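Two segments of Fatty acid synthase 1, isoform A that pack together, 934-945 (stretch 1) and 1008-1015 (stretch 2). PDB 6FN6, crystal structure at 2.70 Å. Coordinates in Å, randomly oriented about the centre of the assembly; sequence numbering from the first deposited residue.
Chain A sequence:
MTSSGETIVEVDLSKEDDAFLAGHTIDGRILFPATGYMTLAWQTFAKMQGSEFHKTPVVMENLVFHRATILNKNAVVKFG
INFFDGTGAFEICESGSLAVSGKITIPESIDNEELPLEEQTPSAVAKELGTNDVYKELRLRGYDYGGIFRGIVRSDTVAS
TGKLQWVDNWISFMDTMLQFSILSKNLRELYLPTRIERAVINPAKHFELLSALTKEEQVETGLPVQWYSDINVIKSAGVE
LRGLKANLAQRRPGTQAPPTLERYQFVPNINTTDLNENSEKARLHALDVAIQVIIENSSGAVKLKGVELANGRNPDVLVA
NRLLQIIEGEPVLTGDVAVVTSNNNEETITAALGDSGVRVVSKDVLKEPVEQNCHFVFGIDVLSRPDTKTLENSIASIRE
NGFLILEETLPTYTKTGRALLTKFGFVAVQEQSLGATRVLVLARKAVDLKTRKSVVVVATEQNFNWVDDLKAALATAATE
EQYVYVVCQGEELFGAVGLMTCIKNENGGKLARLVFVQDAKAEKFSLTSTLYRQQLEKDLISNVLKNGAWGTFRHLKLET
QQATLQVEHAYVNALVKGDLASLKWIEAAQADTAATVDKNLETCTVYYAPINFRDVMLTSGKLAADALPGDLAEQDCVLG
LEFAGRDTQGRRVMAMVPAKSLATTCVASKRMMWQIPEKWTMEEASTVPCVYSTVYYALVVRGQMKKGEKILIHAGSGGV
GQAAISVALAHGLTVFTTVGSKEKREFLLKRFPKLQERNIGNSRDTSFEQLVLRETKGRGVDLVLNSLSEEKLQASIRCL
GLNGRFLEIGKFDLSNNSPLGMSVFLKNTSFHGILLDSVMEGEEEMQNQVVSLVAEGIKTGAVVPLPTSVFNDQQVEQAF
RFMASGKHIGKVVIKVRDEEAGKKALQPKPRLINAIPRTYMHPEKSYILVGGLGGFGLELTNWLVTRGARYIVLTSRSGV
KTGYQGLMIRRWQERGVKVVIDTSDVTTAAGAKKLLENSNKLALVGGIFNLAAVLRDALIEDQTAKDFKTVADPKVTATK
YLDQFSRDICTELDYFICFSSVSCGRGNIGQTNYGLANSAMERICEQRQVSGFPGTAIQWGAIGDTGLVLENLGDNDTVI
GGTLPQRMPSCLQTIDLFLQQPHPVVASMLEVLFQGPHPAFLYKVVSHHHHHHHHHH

Stretch 1 934-945: GGFGLELTNWLV
Stretch 2 1008-1015: IFNLAAVL

Stretch 1 is a loop residue, Gly934, followed by a helix from Gly935 to Val945 that continues later in the chain. Stretch 2 enters as a strand, Ile1008 to Leu1011, and then leaves the strand at Ala1012. The helix and strand run nearly antiparallel, at 156° between their N-to-C directions, and their axes come within 9.8 Å. The register is set by two pairs. Gly934 CA lies 5.4 Å from Val1014 CA, and Gly937 CA lies 7.3 Å from Leu1011 CA. The start of the helix therefore meets the end of stretch 2, and later turns meet the strand.

Gly934 is the N-cap residue, with phi/psi of -71/172. Residues 935 to 945 keep helical angles, from -51/-57 at Gly935 to -67/-42 at Val945. Backbone bonds run from i+4 to i, beginning with Leu938 N to Gly934 O at 3.0 Å. The next, Glu939 N to Gly935 O, is weak at 3.5 Å. Thr941 is m and gives its OG1 to Gly937 O at 2.8 Å, so its hydroxyl is bonded within its own helix.

The strand is extended, with phi/psi of -117/121 at Phe1009 and -120/104 at Leu1011. Its side chains alternate: Phe1009 and Leu1011 point toward the helix, and Asn1010 points away. The chain then turns through Ala1012 (-96/1) and Ala1013 (-80/-20) before extending again at Val1014 (-79/151). Residues 1012 to 1015 are poorly ordered.

Gly934 and Gly937 make the hollows. At Gly934, CG1 of Val1014 (m) sits 3.7 Å from Gly934 CA. An ideal CB on Gly934 would lie 2.3 Å from that methyl, a clash, so the valine occupies space that a side chain there would need. Gly937 receives Leu1011 (chi1 -48°, m; chi2 179°, t). Leu1011 CD1 rests 3.6 Å from Gly937 CA, and an ideal CB would be a tight 3.3 Å from CD1.

Phe936 is the bump between these hollows in sequence. It is t, with chi2 -79°, and points toward stretch 2. Its CD1 is 4.0 Å from Leu1011 CD2, and its CD2 is 4.5 Å from Ala1013 CB. Both approaches are oblique to the ring. Phe936 CB also comes within 4.4 Å of Val1014 CG1. Leu1011 CD1 lies against Gly937, and both of its methyls come near the Phe936 ring, with CD2 the nearer.

Farther along the helix, Leu940 (t, p) points toward the strand. Its CD2 fits between two strand side chains, 4.2 Å from Leu1011 CD2 and 4.1 Å from Phe1009 CB. One turn later, Leu944 (m, t) puts CD1 4.0 Å from Phe1009 CE2. Phe1009 is m, with chi2 -94°, and both leucines approach its ring obliquely.

No hydrogen bond crosses between the stretches. The contact is apolar packing, and it buries 356 Å² summed over both sides.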

# COMPACT_ATOMS: atom_id res chain seq x y z
N GLY A 934 43.03 -3.59 30.43
CA GLY A 934 43.48 -2.45 29.66
C GLY A 934 42.86 -2.47 28.28
O GLY A 934 42.19 -3.43 27.91
N GLY A 935 43.06 -1.40 27.52
CA GLY A 935 42.50 -1.31 26.18
C GLY A 935 42.83 -2.52 25.33
O GLY A 935 41.93 -3.18 24.80
N PHE A 936 44.11 -2.80 25.18
CA PHE A 936 44.59 -3.96 24.43
C PHE A 936 43.96 -5.25 24.94
O PHE A 936 43.46 -6.05 24.16
CB PHE A 936 46.12 -4.04 24.51
CG PHE A 936 46.73 -5.00 23.53
CD1 PHE A 936 46.72 -6.36 23.78
CD2 PHE A 936 47.32 -4.53 22.37
CE1 PHE A 936 47.29 -7.25 22.87
CE2 PHE A 936 47.89 -5.41 21.46
CZ PHE A 936 47.87 -6.77 21.72
N GLY A 937 44.01 -5.45 26.25
CA GLY A 937 43.51 -6.66 26.88
C GLY A 937 42.06 -6.98 26.57
O GLY A 937 41.71 -8.13 26.30
N LEU A 938 41.21 -5.96 26.63
CA LEU A 938 39.78 -6.15 26.38
C LEU A 938 39.51 -6.66 24.97
O LEU A 938 38.74 -7.59 24.78
CB LEU A 938 39.03 -4.83 26.62
CG LEU A 938 39.04 -4.34 28.07
CD1 LEU A 938 38.45 -2.95 28.17
CD2 LEU A 938 38.30 -5.31 28.98
N GLU A 939 40.15 -6.04 23.98
CA GLU A 939 39.92 -6.42 22.60
C GLU A 939 40.55 -7.78 22.29
O GLU A 939 40.06 -8.52 21.44
CB GLU A 939 40.47 -5.35 21.66
CG GLU A 939 39.83 -3.98 21.86
CD GLU A 939 38.30 -4.02 21.83
OE1 GLU A 939 37.67 -3.44 22.74
OE2 GLU A 939 37.74 -4.63 20.89
N LEU A 940 41.62 -8.12 22.99
CA LEU A 940 42.23 -9.44 22.85
C LEU A 940 41.28 -10.50 23.40
O LEU A 940 41.06 -11.53 22.77
CB LEU A 940 43.58 -9.49 23.57
CG LEU A 940 44.25 -10.86 23.69
CD1 LEU A 940 44.41 -11.52 22.33
CD2 LEU A 940 45.61 -10.73 24.37
N THR A 941 40.73 -10.24 24.58
CA THR A 941 39.78 -11.14 25.21
C THR A 941 38.59 -11.41 24.28
O THR A 941 38.19 -12.55 24.09
CB THR A 941 39.26 -10.58 26.54
OG1 THR A 941 40.37 -10.36 27.43
CG2 THR A 941 38.27 -11.53 27.20
N ASN A 942 38.03 -10.34 23.73
CA ASN A 942 36.89 -10.44 22.83
C ASN A 942 37.21 -11.38 21.66
O ASN A 942 36.42 -12.26 21.32
CB ASN A 942 36.50 -9.06 22.31
CG ASN A 942 35.13 -9.06 21.65
OD1 ASN A 942 34.16 -9.58 22.21
ND2 ASN A 942 35.05 -8.49 20.46
N TRP A 943 38.38 -11.18 21.06
CA TRP A 943 38.81 -11.99 19.93
C TRP A 943 38.89 -13.46 20.32
O TRP A 943 38.48 -14.33 19.55
CB TRP A 943 40.17 -11.50 19.43
CG TRP A 943 40.65 -12.16 18.18
CD1 TRP A 943 40.42 -11.76 16.90
CD2 TRP A 943 41.45 -13.35 18.09
NE1 TRP A 943 41.03 -12.61 16.02
CE2 TRP A 943 41.66 -13.60 16.72
CE3 TRP A 943 42.00 -14.22 19.03
CZ2 TRP A 943 42.41 -14.68 16.27
CZ3 TRP A 943 42.74 -15.29 18.59
CH2 TRP A 943 42.94 -15.52 17.22
N LEU A 944 39.42 -13.74 21.51
CA LEU A 944 39.54 -15.11 21.99
C LEU A 944 38.16 -15.73 22.15
O LEU A 944 37.96 -16.91 21.89
CB LEU A 944 40.30 -15.14 23.32
CG LEU A 944 41.77 -14.69 23.29
CD1 LEU A 944 42.29 -14.44 24.70
CD2 LEU A 944 42.65 -15.71 22.58
N VAL A 945 37.20 -14.91 22.58
CA VAL A 945 35.84 -15.38 22.79
C VAL A 945 35.21 -15.76 21.45
O VAL A 945 34.51 -16.77 21.35
CB VAL A 945 35.01 -14.31 23.53
CG1 VAL A 945 33.52 -14.66 23.51
CG2 VAL A 945 35.49 -14.17 24.95
N ILE A 1008 48.54 -18.20 28.20
CA ILE A 1008 48.89 -17.10 29.09
C ILE A 1008 49.36 -15.94 28.23
O ILE A 1008 50.29 -16.08 27.44
CB ILE A 1008 49.96 -17.53 30.12
CG1 ILE A 1008 49.37 -18.56 31.09
CG2 ILE A 1008 50.51 -16.31 30.89
CD1 ILE A 1008 50.37 -19.16 32.04
N PHE A 1009 48.71 -14.79 28.39
CA PHE A 1009 49.06 -13.60 27.62
C PHE A 1009 49.54 -12.49 28.55
O PHE A 1009 48.82 -12.07 29.46
CB PHE A 1009 47.86 -13.13 26.79
CG PHE A 1009 47.28 -14.19 25.91
CD1 PHE A 1009 47.69 -14.33 24.60
CD2 PHE A 1009 46.32 -15.07 26.40
CE1 PHE A 1009 47.15 -15.31 23.79
CE2 PHE A 1009 45.79 -16.05 25.60
CZ PHE A 1009 46.20 -16.18 24.29
N ASN A 1010 50.77 -12.04 28.33
CA ASN A 1010 51.37 -11.00 29.16
C ASN A 1010 51.31 -9.68 28.42
O ASN A 1010 51.75 -9.58 27.27
CB ASN A 1010 52.82 -11.35 29.51
CG ASN A 1010 52.92 -12.64 30.30
OD1 ASN A 1010 53.01 -13.73 29.73
ND2 ASN A 1010 52.91 -12.52 31.62
N LEU A 1011 50.78 -8.66 29.08
CA LEU A 1011 50.56 -7.37 28.44
C LEU A 1011 51.32 -6.25 29.13
O LEU A 1011 50.94 -5.79 30.21
CB LEU A 1011 49.06 -7.06 28.42
CG LEU A 1011 48.19 -8.21 27.91
CD1 LEU A 1011 46.72 -7.85 27.92
CD2 LEU A 1011 48.60 -8.64 26.51
N ALA A 1012 52.41 -5.82 28.50
CA ALA A 1012 53.14 -4.64 28.93
C ALA A 1012 52.69 -3.42 28.12
O ALA A 1012 53.21 -2.32 28.30
CB ALA A 1012 54.64 -4.85 28.77
N ALA A 1013 51.74 -3.64 27.21
CA ALA A 1013 51.30 -2.59 26.30
C ALA A 1013 50.32 -1.62 26.96
O ALA A 1013 50.14 -0.50 26.48
CB ALA A 1013 50.66 -3.21 25.07
N VAL A 1014 49.70 -2.04 28.05
CA VAL A 1014 48.69 -1.22 28.72
C VAL A 1014 49.39 -0.17 29.57
O VAL A 1014 50.50 -0.39 30.06
CB VAL A 1014 47.73 -2.08 29.57
CG1 VAL A 1014 47.00 -3.09 28.69
CG2 VAL A 1014 48.46 -2.78 30.71
N LEU A 1015 48.74 0.97 29.75
CA LEU A 1015 49.33 2.07 30.51
C LEU A 1015 48.27 3.09 30.91
O LEU A 1015 47.44 3.50 30.09
CB LEU A 1015 50.43 2.74 29.69
CG LEU A 1015 51.53 3.52 30.42
CD1 LEU A 1015 52.20 2.68 31.51
CD2 LEU A 1015 52.56 4.01 29.42